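Local coordinates for enoyl-acyl carrier protein reductase (Uncultured bacterium, PDB 6KIA), which probably catalyses the NADH-dependent reduction of enoyl-acyl carrier protein in fatty acid synthesis and is linked to triclosan resistance, at residues Leu172-Arg177 / Arg185-Ser190. Sequence-based numbering, arbitrary orientation.
Sequences LAIANR and RFLSSS
R177 reaches from helix 169-180 to the chain that follows it and grips two successive carbonyls there. Its NE donates to R185 O at 3.1 Å in a nearly straight bond (164°), with the oxygen close to the guanidinium plane. The neighbouring NH2 gives a more bent bond to F186 O, 3.0 Å away and tilted somewhat from that plane. Both donors stand above the planes of the carbonyls they meet. The chain bends at chi3 (62°), which helps bring NE and NH2 to adjacent residues, a task suited to arginine's several N-H groups.

The contact closes the short connection between helices 169-180 and 189-194, at the surface of this Rossmann-clan reductase. S188, whose short hydroxyl side chain suits an N-cap, precedes the second helix, its OG accepting from A191 N.

L187 lies over the rim of one face of the R177 guanidinium, with L187 CD1 4.1 Å above the plane. With CG anti to the backbone N (chi1 -175°), this branched apolar side chain meets both the aliphatic part of R177 and I174, its CD2 4.0 Å from I174 CG2; I174 in turn packs on W113. R185 NH2 lies over the rim of the opposite face, 3.5 Å from R177 CD, the two guanidinium planes clearly inclined. The like charges probably repel, although R185 is exposed to solvent, which should weaken the effect.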
ATOM      1  N   LEU A 172      -0.728  17.169 -11.210  1.00 45.20           N
ATOM      2  CA  LEU A 172      -1.866  17.050 -10.302  1.00 54.19           C
ATOM      3  C   LEU A 172      -3.145  17.604 -10.938  1.00 46.23           C
ATOM      4  O   LEU A 172      -4.251  17.192 -10.586  1.00 45.85           O
ATOM      5  CB  LEU A 172      -1.555  17.681  -8.936  1.00 65.59           C
ATOM      6  CG  LEU A 172      -0.263  17.054  -8.377  1.00 69.40           C
ATOM      7  CD1 LEU A 172       0.279  17.800  -7.161  1.00 68.79           C
ATOM      8  CD2 LEU A 172      -0.480  15.574  -8.083  1.00 69.92           C
ATOM      9  N   ALA A 173      -3.000  18.555 -11.851  1.00 41.42           N
ATOM     10  CA  ALA A 173      -4.135  18.964 -12.675  1.00 35.70           C
ATOM     11  C   ALA A 173      -4.642  17.771 -13.506  1.00 37.11           C
ATOM     12  O   ALA A 173      -5.856  17.430 -13.500  1.00 40.10           O
ATOM     13  CB  ALA A 173      -3.752  20.129 -13.568  1.00 35.02           C
ATOM     14  N   ILE A 174      -3.708  17.130 -14.210  1.00 37.44           N
ATOM     15  CA  ILE A 174      -4.055  15.943 -14.992  1.00 28.34           C
ATOM     16  C   ILE A 174      -4.700  14.869 -14.109  1.00 30.96           C
ATOM     17  O   ILE A 174      -5.696  14.242 -14.473  1.00 29.14           O
ATOM     18  CB  ILE A 174      -2.800  15.371 -15.681  1.00 31.95           C
ATOM     19  CG1 ILE A 174      -2.275  16.380 -16.711  1.00 34.91           C
ATOM     20  CG2 ILE A 174      -3.107  14.031 -16.351  1.00 35.27           C
ATOM     21  CD1 ILE A 174      -0.877  16.060 -17.206  1.00 35.02           C
ATOM     22  N   ALA A 175      -4.117  14.693 -12.932  1.00 27.77           N
ATOM     23  CA  ALA A 175      -4.563  13.732 -11.922  1.00 33.73           C
ATOM     24  C   ALA A 175      -5.975  14.021 -11.428  1.00 35.01           C
ATOM     25  O   ALA A 175      -6.744  13.097 -11.196  1.00 36.16           O
ATOM     26  CB  ALA A 175      -3.599  13.718 -10.754  1.00 35.27           C
ATOM     27  N   ASN A 176      -6.309  15.290 -11.216  1.00 33.37           N
ATOM     28  CA  ASN A 176      -7.645  15.622 -10.737  1.00 38.11           C
ATOM     29  C   ASN A 176      -8.671  15.317 -11.812  1.00 39.04           C
ATOM     30  O   ASN A 176      -9.816  14.933 -11.516  1.00 39.79           O
ATOM     31  CB  ASN A 176      -7.743  17.098 -10.342  1.00 49.69           C
ATOM     32  CG  ASN A 176      -6.973  17.419  -9.089  1.00 62.15           C
ATOM     33  OD1 ASN A 176      -6.745  16.551  -8.245  1.00 67.39           O
ATOM     34  ND2 ASN A 176      -6.562  18.675  -8.957  1.00 66.43           N
ATOM     35  N   ARG A 177      -8.255  15.443 -13.070  1.00 35.85           N
ATOM     36  CA  ARG A 177      -9.171  15.045 -14.136  1.00 36.55           C
ATOM     37  C   ARG A 177      -9.319  13.519 -14.219  1.00 33.77           C
ATOM     38  O   ARG A 177     -10.419  12.993 -14.396  1.00 32.55           O
ATOM     39  CB  ARG A 177      -8.696  15.605 -15.479  1.00 37.61           C
ATOM     40  CG  ARG A 177      -9.020  17.084 -15.655  1.00 39.16           C
ATOM     41  CD  ARG A 177      -8.831  17.536 -17.092  1.00 45.51           C
ATOM     42  NE  ARG A 177      -9.731  16.838 -18.012  1.00 46.53           N
ATOM     43  CZ  ARG A 177      -9.663  16.935 -19.334  1.00 46.57           C
ATOM     44  NH1 ARG A 177      -8.739  17.708 -19.889  1.00 44.38           N
ATOM     45  NH2 ARG A 177     -10.516  16.264 -20.101  1.00 44.56           N
ATOM     46  N   ARG A 185     -15.075  16.994 -18.077  1.00 41.30           N
ATOM     47  CA  ARG A 185     -13.843  17.056 -17.310  1.00 39.78           C
ATOM     48  C   ARG A 185     -13.228  15.662 -17.112  1.00 34.60           C
ATOM     49  O   ARG A 185     -12.111  15.539 -16.598  1.00 28.36           O
ATOM     50  CB  ARG A 185     -14.087  17.744 -15.965  1.00 46.46           C
ATOM     51  CG  ARG A 185     -13.050  18.815 -15.659  1.00 62.11           C
ATOM     52  CD  ARG A 185     -13.224  20.014 -16.582  1.00 69.61           C
ATOM     53  NE  ARG A 185     -12.218  21.056 -16.373  1.00 78.70           N
ATOM     54  CZ  ARG A 185     -11.088  21.166 -17.069  1.00 81.68           C
ATOM     55  NH1 ARG A 185     -10.241  22.153 -16.805  1.00 87.52           N
ATOM     56  NH2 ARG A 185     -10.811  20.299 -18.033  1.00 78.27           N
ATOM     57  N   PHE A 186     -13.929  14.628 -17.574  1.00 31.71           N
ATOM     58  CA  PHE A 186     -13.394  13.275 -17.535  1.00 36.78           C
ATOM     59  C   PHE A 186     -12.148  13.182 -18.409  1.00 35.81           C
ATOM     60  O   PHE A 186     -12.099  13.734 -19.496  1.00 31.22           O
ATOM     61  CB  PHE A 186     -14.424  12.244 -18.021  1.00 36.26           C
ATOM     62  CG  PHE A 186     -13.840  10.860 -18.234  1.00 36.65           C
ATOM     63  CD1 PHE A 186     -13.548  10.045 -17.156  1.00 34.60           C
ATOM     64  CD2 PHE A 186     -13.569  10.388 -19.512  1.00 37.63           C
ATOM     65  CE1 PHE A 186     -12.998   8.774 -17.339  1.00 36.38           C
ATOM     66  CE2 PHE A 186     -13.015   9.119 -19.703  1.00 38.19           C
ATOM     67  CZ  PHE A 186     -12.729   8.316 -18.612  1.00 36.15           C
ATOM     68  N   LEU A 187     -11.143  12.471 -17.923  1.00 29.61           N
ATOM     69  CA  LEU A 187      -9.950  12.167 -18.704  1.00 30.16           C
ATOM     70  C   LEU A 187      -9.591  10.710 -18.452  1.00 34.39           C
ATOM     71  O   LEU A 187      -9.453  10.308 -17.305  1.00 31.57           O
ATOM     72  CB  LEU A 187      -8.795  13.081 -18.307  1.00 33.91           C
ATOM     73  CG  LEU A 187      -7.497  12.982 -19.109  1.00 34.56           C
ATOM     74  CD1 LEU A 187      -7.737  13.232 -20.587  1.00 35.36           C
ATOM     75  CD2 LEU A 187      -6.497  13.976 -18.543  1.00 37.86           C
ATOM     76  N   SER A 188      -9.462   9.917 -19.512  1.00 35.02           N
ATOM     77  CA  SER A 188      -9.241   8.489 -19.321  1.00 39.48           C
ATOM     78  C   SER A 188      -7.821   8.215 -18.852  1.00 30.34           C
ATOM     79  O   SER A 188      -6.890   8.950 -19.195  1.00 29.54           O
ATOM     80  CB  SER A 188      -9.529   7.707 -20.604  1.00 48.01           C
ATOM     81  OG  SER A 188      -8.382   7.647 -21.436  1.00 55.38           O
ATOM     82  N   SER A 189      -7.676   7.142 -18.078  1.00 25.54           N
ATOM     83  CA  SER A 189      -6.376   6.679 -17.603  1.00 27.39           C
ATOM     84  C   SER A 189      -5.418   6.434 -18.772  1.00 26.71           C
ATOM     85  O   SER A 189      -4.210   6.716 -18.688  1.00 26.62           O
ATOM     86  CB  SER A 189      -6.546   5.404 -16.782  1.00 31.34           C
ATOM     87  OG  SER A 189      -7.274   4.428 -17.516  1.00 29.56           O
ATOM     88  N   SER A 190      -5.984   5.939 -19.870  1.00 30.74           N
ATOM     89  CA  SER A 190      -5.237   5.646 -21.088  1.00 33.20           C
ATOM     90  C   SER A 190      -4.554   6.880 -21.660  1.00 32.04           C
ATOM     91  O   SER A 190      -3.457   6.779 -22.220  1.00 30.48           O
ATOM     92  CB  SER A 190      -6.158   5.025 -22.133  1.00 35.61           C
ATOM     93  OG  SER A 190      -6.451   3.686 -21.777  1.00 46.11           O
TER